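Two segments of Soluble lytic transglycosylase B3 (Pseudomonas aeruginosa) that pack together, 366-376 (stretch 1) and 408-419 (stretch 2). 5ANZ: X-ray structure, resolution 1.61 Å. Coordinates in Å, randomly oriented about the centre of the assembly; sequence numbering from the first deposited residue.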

ATOM      1  N   ILE A 366     -15.270  11.418  11.551  1.00 32.32           N
ATOM      2  CA  ILE A 366     -16.377  12.182  10.991  1.00 32.92           C
ATOM      3  C   ILE A 366     -16.744  13.315  11.922  1.00 32.93           C
ATOM      4  O   ILE A 366     -16.966  14.454  11.483  1.00 34.06           O
ATOM      5  N   GLU A 367     -16.790  13.009  13.214  1.00 33.22           N
ATOM      6  CA  GLU A 367     -17.110  14.024  14.205  1.00 33.61           C
ATOM      7  C   GLU A 367     -16.070  15.138  14.155  1.00 32.81           C
ATOM      8  O   GLU A 367     -16.418  16.317  14.247  1.00 33.62           O
ATOM      9  N   LEU A 368     -14.799  14.756  14.015  1.00 31.85           N
ATOM     10  CA  LEU A 368     -13.713  15.732  13.957  1.00 31.26           C
ATOM     11  C   LEU A 368     -13.911  16.696  12.805  1.00 40.81           C
ATOM     12  O   LEU A 368     -13.732  17.912  12.957  1.00 36.75           O
ATOM     13  N   GLN A 369     -14.262  16.152  11.645  1.00 31.24           N
ATOM     14  CA  GLN A 369     -14.451  16.982  10.459  1.00 38.32           C
ATOM     15  C   GLN A 369     -15.621  17.937  10.648  1.00 35.02           C
ATOM     16  O   GLN A 369     -15.553  19.102  10.233  1.00 32.98           O
ATOM     17  N   ARG A 370     -16.688  17.454  11.286  1.00 33.79           N
ATOM     18  CA  ARG A 370     -17.859  18.298  11.528  1.00 34.10           C
ATOM     19  C   ARG A 370     -17.548  19.397  12.551  1.00 34.56           C
ATOM     20  O   ARG A 370     -18.022  20.536  12.424  1.00 35.47           O
ATOM     21  N   GLN A 371     -16.738  19.067  13.552  1.00 35.87           N
ATOM     22  CA  GLN A 371     -16.379  20.038  14.588  1.00 34.94           C
ATOM     23  C   GLN A 371     -15.442  21.105  14.038  1.00 38.02           C
ATOM     24  O   GLN A 371     -15.545  22.282  14.404  1.00 41.72           O
ATOM     25  N   LEU A 372     -14.534  20.696  13.156  1.00 33.84           N
ATOM     26  CA  LEU A 372     -13.622  21.642  12.516  1.00 34.01           C
ATOM     27  C   LEU A 372     -14.414  22.646  11.687  1.00 35.11           C
ATOM     28  O   LEU A 372     -14.197  23.863  11.784  1.00 37.91           O
ATOM     29  N   ALA A 373     -15.334  22.137  10.871  1.00 35.43           N
ATOM     30  CA  ALA A 373     -16.132  23.002  10.011  1.00 41.54           C
ATOM     31  C   ALA A 373     -16.950  23.962  10.863  1.00 43.15           C
ATOM     32  O   ALA A 373     -17.140  25.129  10.504  1.00 40.96           O
ATOM     33  N   ALA A 374     -17.410  23.476  12.009  1.00 38.29           N
ATOM     34  CA  ALA A 374     -18.241  24.287  12.900  1.00 38.91           C
ATOM     35  C   ALA A 374     -17.482  25.456  13.518  1.00 42.21           C
ATOM     36  O   ALA A 374     -18.079  26.457  13.904  1.00 42.79           O
ATOM     37  N   ARG A 375     -16.164  25.324  13.620  1.00 42.84           N
ATOM     38  CA  ARG A 375     -15.349  26.411  14.151  1.00 45.80           C
ATOM     39  C   ARG A 375     -14.728  27.240  13.034  1.00 47.95           C
ATOM     40  O   ARG A 375     -13.894  28.113  13.285  1.00 51.01           O
ATOM     41  N   GLY A 376     -15.130  26.972  11.797  1.00 43.57           N
ATOM     42  CA  GLY A 376     -14.650  27.752  10.671  1.00 42.31           C
ATOM     43  C   GLY A 376     -13.331  27.278  10.085  1.00 49.03           C
ATOM     44  O   GLY A 376     -12.675  28.014   9.350  1.00 46.19           O
ATOM     45  N   TYR A 408      -1.851  16.068  12.714  1.00 32.59           N
ATOM     46  CA  TYR A 408      -2.177  14.738  13.218  1.00 31.68           C
ATOM     47  C   TYR A 408      -3.228  14.835  14.321  1.00 33.14           C
ATOM     48  O   TYR A 408      -2.941  15.321  15.415  1.00 32.02           O
ATOM     49  N   PRO A 409      -4.459  14.388  14.034  1.00 33.54           N
ATOM     50  CA  PRO A 409      -5.550  14.536  14.998  1.00 38.57           C
ATOM     51  C   PRO A 409      -5.542  13.440  16.058  1.00 39.66           C
ATOM     52  O   PRO A 409      -5.222  12.291  15.752  1.00 41.71           O
ATOM     53  N   THR A 410      -5.906  13.805  17.283  1.00 38.14           N
ATOM     54  CA  THR A 410      -5.926  12.879  18.410  1.00 35.52           C
ATOM     55  C   THR A 410      -7.236  13.032  19.173  1.00 37.58           C
ATOM     56  O   THR A 410      -7.920  14.040  19.022  1.00 35.88           O
ATOM     57  N   PRO A 411      -7.579  12.045  20.011  1.00 40.84           N
ATOM     58  CA  PRO A 411      -8.742  12.200  20.891  1.00 42.12           C
ATOM     59  C   PRO A 411      -8.744  13.528  21.658  1.00 45.75           C
ATOM     60  O   PRO A 411      -9.806  14.120  21.850  1.00 42.88           O
ATOM     61  N   ALA A 412      -7.567  13.991  22.075  1.00 44.12           N
ATOM     62  CA  ALA A 412      -7.462  15.217  22.858  1.00 43.60           C
ATOM     63  C   ALA A 412      -7.892  16.433  22.036  1.00 37.48           C
ATOM     64  O   ALA A 412      -8.484  17.372  22.571  1.00 39.42           O
ATOM     65  N   LEU A 413      -7.600  16.414  20.737  1.00 37.05           N
ATOM     66  CA  LEU A 413      -8.060  17.483  19.848  1.00 35.68           C
ATOM     67  C   LEU A 413      -9.579  17.477  19.751  1.00 36.43           C
ATOM     68  O   LEU A 413     -10.228  18.520  19.829  1.00 38.47           O
ATOM     69  N   LEU A 414     -10.144  16.289  19.573  1.00 35.69           N
ATOM     70  CA  LEU A 414     -11.585  16.145  19.559  1.00 37.10           C
ATOM     71  C   LEU A 414     -12.204  16.605  20.893  1.00 41.41           C
ATOM     72  O   LEU A 414     -13.250  17.260  20.901  1.00 41.73           O
ATOM     73  N   ASP A 415     -11.558  16.272  22.011  1.00 40.47           N
ATOM     74  CA  ASP A 415     -12.062  16.671  23.334  1.00 43.08           C
ATOM     75  C   ASP A 415     -12.023  18.188  23.528  1.00 51.90           C
ATOM     76  O   ASP A 415     -12.916  18.772  24.146  1.00 53.09           O
ATOM     77  N   ARG A 416     -10.974  18.820  23.021  1.00 49.67           N
ATOM     78  CA  ARG A 416     -10.853  20.272  23.113  1.00 53.19           C
ATOM     79  C   ARG A 416     -11.950  20.936  22.286  1.00 50.10           C
ATOM     80  O   ARG A 416     -12.591  21.889  22.730  1.00 51.52           O
ATOM     81  N   LEU A 417     -12.165  20.408  21.085  1.00 47.48           N
ATOM     82  CA  LEU A 417     -13.170  20.926  20.164  1.00 41.94           C
ATOM     83  C   LEU A 417     -14.589  20.909  20.723  1.00 52.77           C
ATOM     84  O   LEU A 417     -15.396  21.769  20.376  1.00 57.70           O
ATOM     85  N   ARG A 418     -14.901  19.941  21.581  1.00 53.76           N
ATOM     86  CA  ARG A 418     -16.261  19.821  22.096  1.00 61.70           C
ATOM     87  C   ARG A 418     -16.421  20.312  23.535  1.00 68.86           C
ATOM     88  O   ARG A 418     -17.304  19.843  24.253  1.00 77.74           O
ATOM     89  N   THR A 419     -15.583  21.256  23.952  1.00 73.00           N
ATOM     90  CA  THR A 419     -15.699  21.833  25.291  1.00 78.64           C
ATOM     91  C   THR A 419     -17.066  22.474  25.512  1.00 86.63           C
ATOM     92  O   THR A 419     -17.226  23.336  26.377  1.00 91.46           O
TER

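Two helices that cross at a moderate angle often share a narrow seam of leucines, with charged and polar side chains along the border. The pairing of residues 366-376 with residues 408-419 in the soluble lytic transglycosylase B3 of Pseudomonas aeruginosa is a compact example. The axes of helix 366-374 and helix 411-417 run 43° apart and come within 10.2 Å, and the contact buries 501 Å² summed over both sides. Leu368 lies nearest Leu414 along the backbone, and Gln371 nearest Leu417, so a step of three residues on one helix matches a step of three on the other.

Stretch 2 enters the contact before its helix starts. Tyr408 is out of reach, but Pro409 directs its CA-to-CB bond toward stretch 1, and its CB meets CD2 of Leu368 at 3.4 Å. Thr410, by contrast, points away and serves its own helix: in the p rotamer, its OG1 accepts a weak capping bond from N of Leu413 at 3.5 Å. Pro411 and Ala412, in the first turn, contribute nothing to the interface.

With Leu413 the helix begins to take part. Its CA-to-CB bond points toward stretch 1, and the chi1 t, chi2 p rotamer leaves CD2 4.1 Å from CD1 of Leu368. Leu414 has the same pair of rotamers but starts out sideways, and the end of its side chain comes nearer to the partner. Its CD1 lies 3.7 Å from CA of Leu368 and 4.1 Å from CB of that residue, close against the partner backbone, while its CD2 approaches OE1 of Glu367 at 3.7 Å. Leu368, itself chi1 t and chi2 p, thus touches Pro409, Leu413, Leu414 and Leu417, a small hub built from one branched side chain.

Asp415 is out of reach of stretch 1, and Arg416 makes no contact with it. Leu417 then supplies the largest covered area of any residue in the pair, 101 Å². Its m, t rotamer sets CD1 3.4 Å from CD1 of Leu368 and 4.4 Å from CD2 of Leu372, while CD2 reaches CD of Arg375 at 3.2 Å. Here the aliphatic part of an arginine extends the apolar seam past the helical turn of Leu372. Gln371, chi1 m and chi2 m, points toward stretch 2 and packs by the C-terminal end of helix 411-417, beside Leu417 and Arg418.

Arg418, the first residue to leave helical geometry, closes the interface with charge. Its CA-to-CB bond is sideways, yet the long side chain, chi1 p and chi2 t, comes nearer and forms a salt bridge to Glu367, whose extended t, t rotamer reaches toward it. Arg418 is poorly ordered and the paired atoms are not securely placed, so the pairing is better read as to which residues meet than as to its exact geometry. Within stretch 2, NE of Arg418 also forms a salt bridge with OD1 of Asp415 at 3.5 Å.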

ATOM      1  CB  ILE A 366     -17.601  11.276  10.737  1.00 34.28           C
ATOM      2  CG1 ILE A 366     -17.330  10.391   9.523  1.00 35.15           C
ATOM      3  CG2 ILE A 366     -18.872  12.108  10.545  1.00 38.86           C
ATOM      4  CD1 ILE A 366     -18.205   9.150   9.465  1.00 38.18           C
ATOM      5  CB  GLU A 367     -17.178  13.431  15.612  1.00 36.42           C
ATOM      6  CG  GLU A 367     -17.785  14.378  16.640  1.00 37.58           C
ATOM      7  CD  GLU A 367     -17.741  13.829  18.054  1.00 59.73           C
ATOM      8  OE1 GLU A 367     -17.313  12.668  18.242  1.00 63.58           O
ATOM      9  OE2 GLU A 367     -18.132  14.569  18.983  1.00 70.85           O
ATOM     10  CB  LEU A 368     -12.359  15.033  13.814  1.00 30.28           C
ATOM     11  CG  LEU A 368     -11.195  15.989  13.509  1.00 34.88           C
ATOM     12  CD1 LEU A 368     -10.988  16.936  14.670  1.00 36.93           C
ATOM     13  CD2 LEU A 368      -9.923  15.216  13.197  1.00 38.86           C
ATOM     14  CB  GLN A 369     -14.661  16.112   9.220  1.00 31.62           C
ATOM     15  CG  GLN A 369     -13.361  15.494   8.691  1.00 33.43           C
ATOM     16  CD  GLN A 369     -13.593  14.431   7.635  1.00 37.82           C
ATOM     17  OE1 GLN A 369     -14.602  13.730   7.658  1.00 39.49           O
ATOM     18  NE2 GLN A 369     -12.653  14.307   6.702  1.00 40.00           N
ATOM     19  CB  ARG A 370     -19.049  17.447  11.984  1.00 34.75           C
ATOM     20  CG  ARG A 370     -19.620  16.553  10.893  1.00 34.92           C
ATOM     21  CD  ARG A 370     -20.833  15.780  11.396  1.00 36.51           C
ATOM     22  NE  ARG A 370     -21.448  14.963  10.354  1.00 36.46           N
ATOM     23  CZ  ARG A 370     -22.108  13.834  10.585  1.00 43.20           C
ATOM     24  NH1 ARG A 370     -22.242  13.384  11.827  1.00 37.64           N
ATOM     25  NH2 ARG A 370     -22.641  13.155   9.580  1.00 48.62           N
ATOM     26  CB  GLN A 371     -15.731  19.338  15.788  1.00 38.82           C
ATOM     27  CG  GLN A 371     -16.728  18.682  16.734  1.00 45.52           C
ATOM     28  CD  GLN A 371     -17.425  19.695  17.611  1.00 60.29           C
ATOM     29  OE1 GLN A 371     -17.000  19.955  18.737  1.00 71.08           O
ATOM     30  NE2 GLN A 371     -18.493  20.292  17.092  1.00 55.50           N
ATOM     31  CB  LEU A 372     -12.605  20.907  11.633  1.00 33.92           C
ATOM     32  CG  LEU A 372     -11.519  20.103  12.349  1.00 32.74           C
ATOM     33  CD1 LEU A 372     -10.874  19.111  11.398  1.00 33.66           C
ATOM     34  CD2 LEU A 372     -10.473  21.044  12.953  1.00 34.08           C
ATOM     35  CB  ALA A 373     -17.037  22.177   9.105  1.00 37.95           C
ATOM     36  CB  ALA A 374     -18.832  23.418  13.994  1.00 38.81           C
ATOM     37  CB  ARG A 375     -14.259  25.857  15.068  1.00 55.47           C
ATOM     38  CG  ARG A 375     -14.796  25.274  16.364  1.00 63.19           C
ATOM     39  CD  ARG A 375     -13.661  24.806  17.254  1.00 70.06           C
ATOM     40  NE  ARG A 375     -12.654  25.847  17.441  1.00 69.51           N
ATOM     41  CZ  ARG A 375     -12.700  26.762  18.402  1.00 72.69           C
ATOM     42  NH1 ARG A 375     -13.705  26.768  19.269  1.00 72.45           N
ATOM     43  NH2 ARG A 375     -11.741  27.673  18.499  1.00 77.25           N
ATOM     44  CB  TYR A 408      -0.910  14.045  13.731  1.00 32.54           C
ATOM     45  CG  TYR A 408      -1.131  12.626  14.190  1.00 35.05           C
ATOM     46  CD1 TYR A 408      -1.251  11.592  13.270  1.00 40.16           C
ATOM     47  CD2 TYR A 408      -1.210  12.319  15.542  1.00 34.31           C
ATOM     48  CE1 TYR A 408      -1.452  10.291  13.684  1.00 40.19           C
ATOM     49  CE2 TYR A 408      -1.412  11.022  15.967  1.00 36.11           C
ATOM     50  CZ  TYR A 408      -1.530  10.011  15.033  1.00 38.52           C
ATOM     51  OH  TYR A 408      -1.732   8.718  15.443  1.00 43.91           O
ATOM     52  CB  PRO A 409      -6.793  14.422  14.117  1.00 37.16           C
ATOM     53  CG  PRO A 409      -6.383  13.394  13.098  1.00 32.09           C
ATOM     54  CD  PRO A 409      -4.911  13.705  12.806  1.00 31.97           C
ATOM     55  CB  THR A 410      -4.762  13.153  19.378  1.00 43.73           C
ATOM     56  OG1 THR A 410      -4.841  14.511  19.827  1.00 42.01           O
ATOM     57  CG2 THR A 410      -3.424  12.930  18.695  1.00 45.04           C
ATOM     58  CB  PRO A 411      -8.604  11.015  21.847  1.00 44.82           C
ATOM     59  CG  PRO A 411      -7.959   9.956  21.005  1.00 47.08           C
ATOM     60  CD  PRO A 411      -7.006  10.688  20.085  1.00 44.21           C
ATOM     61  CB  ALA A 412      -6.047  15.398  23.373  1.00 51.21           C
ATOM     62  CB  LEU A 413      -7.458  17.334  18.455  1.00 34.67           C
ATOM     63  CG  LEU A 413      -7.930  18.337  17.401  1.00 36.79           C
ATOM     64  CD1 LEU A 413      -7.633  19.765  17.837  1.00 34.91           C
ATOM     65  CD2 LEU A 413      -7.263  18.027  16.061  1.00 35.96           C
ATOM     66  CB  LEU A 414     -11.969  14.694  19.262  1.00 38.10           C
ATOM     67  CG  LEU A 414     -13.422  14.470  18.855  1.00 47.80           C
ATOM     68  CD1 LEU A 414     -13.768  15.337  17.648  1.00 52.53           C
ATOM     69  CD2 LEU A 414     -13.654  13.002  18.547  1.00 49.91           C
ATOM     70  CB  ASP A 415     -11.259  16.004  24.452  1.00 44.66           C
ATOM     71  CG  ASP A 415     -11.546  14.522  24.574  1.00 62.68           C
ATOM     72  OD1 ASP A 415     -12.645  14.089  24.163  1.00 62.04           O
ATOM     73  OD2 ASP A 415     -10.671  13.792  25.089  1.00 75.37           O
ATOM     74  CB  ARG A 416      -9.470  20.733  22.647  1.00 38.82           C
ATOM     75  CG  ARG A 416      -9.302  22.239  22.592  1.00 59.73           C
ATOM     76  CD  ARG A 416      -9.396  22.872  23.972  1.00 65.11           C
ATOM     77  NE  ARG A 416      -8.333  23.852  24.186  1.00 67.12           N
ATOM     78  CZ  ARG A 416      -8.383  25.112  23.766  1.00 76.61           C
ATOM     79  NH1 ARG A 416      -9.445  25.551  23.105  1.00 82.48           N
ATOM     80  NH2 ARG A 416      -7.368  25.932  24.004  1.00 73.82           N
ATOM     81  CB  LEU A 417     -13.129  20.130  18.857  1.00 38.36           C
ATOM     82  CG  LEU A 417     -12.034  20.558  17.879  1.00 41.94           C
ATOM     83  CD1 LEU A 417     -11.804  19.492  16.820  1.00 43.56           C
ATOM     84  CD2 LEU A 417     -12.411  21.876  17.228  1.00 46.10           C
ATOM     85  CB  ARG A 418     -16.742  18.372  22.004  1.00 65.77           C
ATOM     86  CG  ARG A 418     -15.857  17.365  22.713  1.00 72.50           C
ATOM     87  CD  ARG A 418     -16.626  16.093  23.030  1.00 79.46           C
ATOM     88  NE  ARG A 418     -15.806  14.894  22.878  1.00 83.38           N
ATOM     89  CZ  ARG A 418     -15.776  14.152  21.776  1.00 83.99           C
ATOM     90  NH1 ARG A 418     -16.518  14.491  20.732  1.00 83.28           N
ATOM     91  NH2 ARG A 418     -15.008  13.072  21.716  1.00 84.79           N
ATOM     92  CB  THR A 419     -14.616  22.894  25.555  1.00 75.74           C
ATOM     93  OG1 THR A 419     -14.582  23.826  24.467  1.00 76.71           O
ATOM     94  CG2 THR A 419     -13.251  22.241  25.714  1.00 72.92           C
TER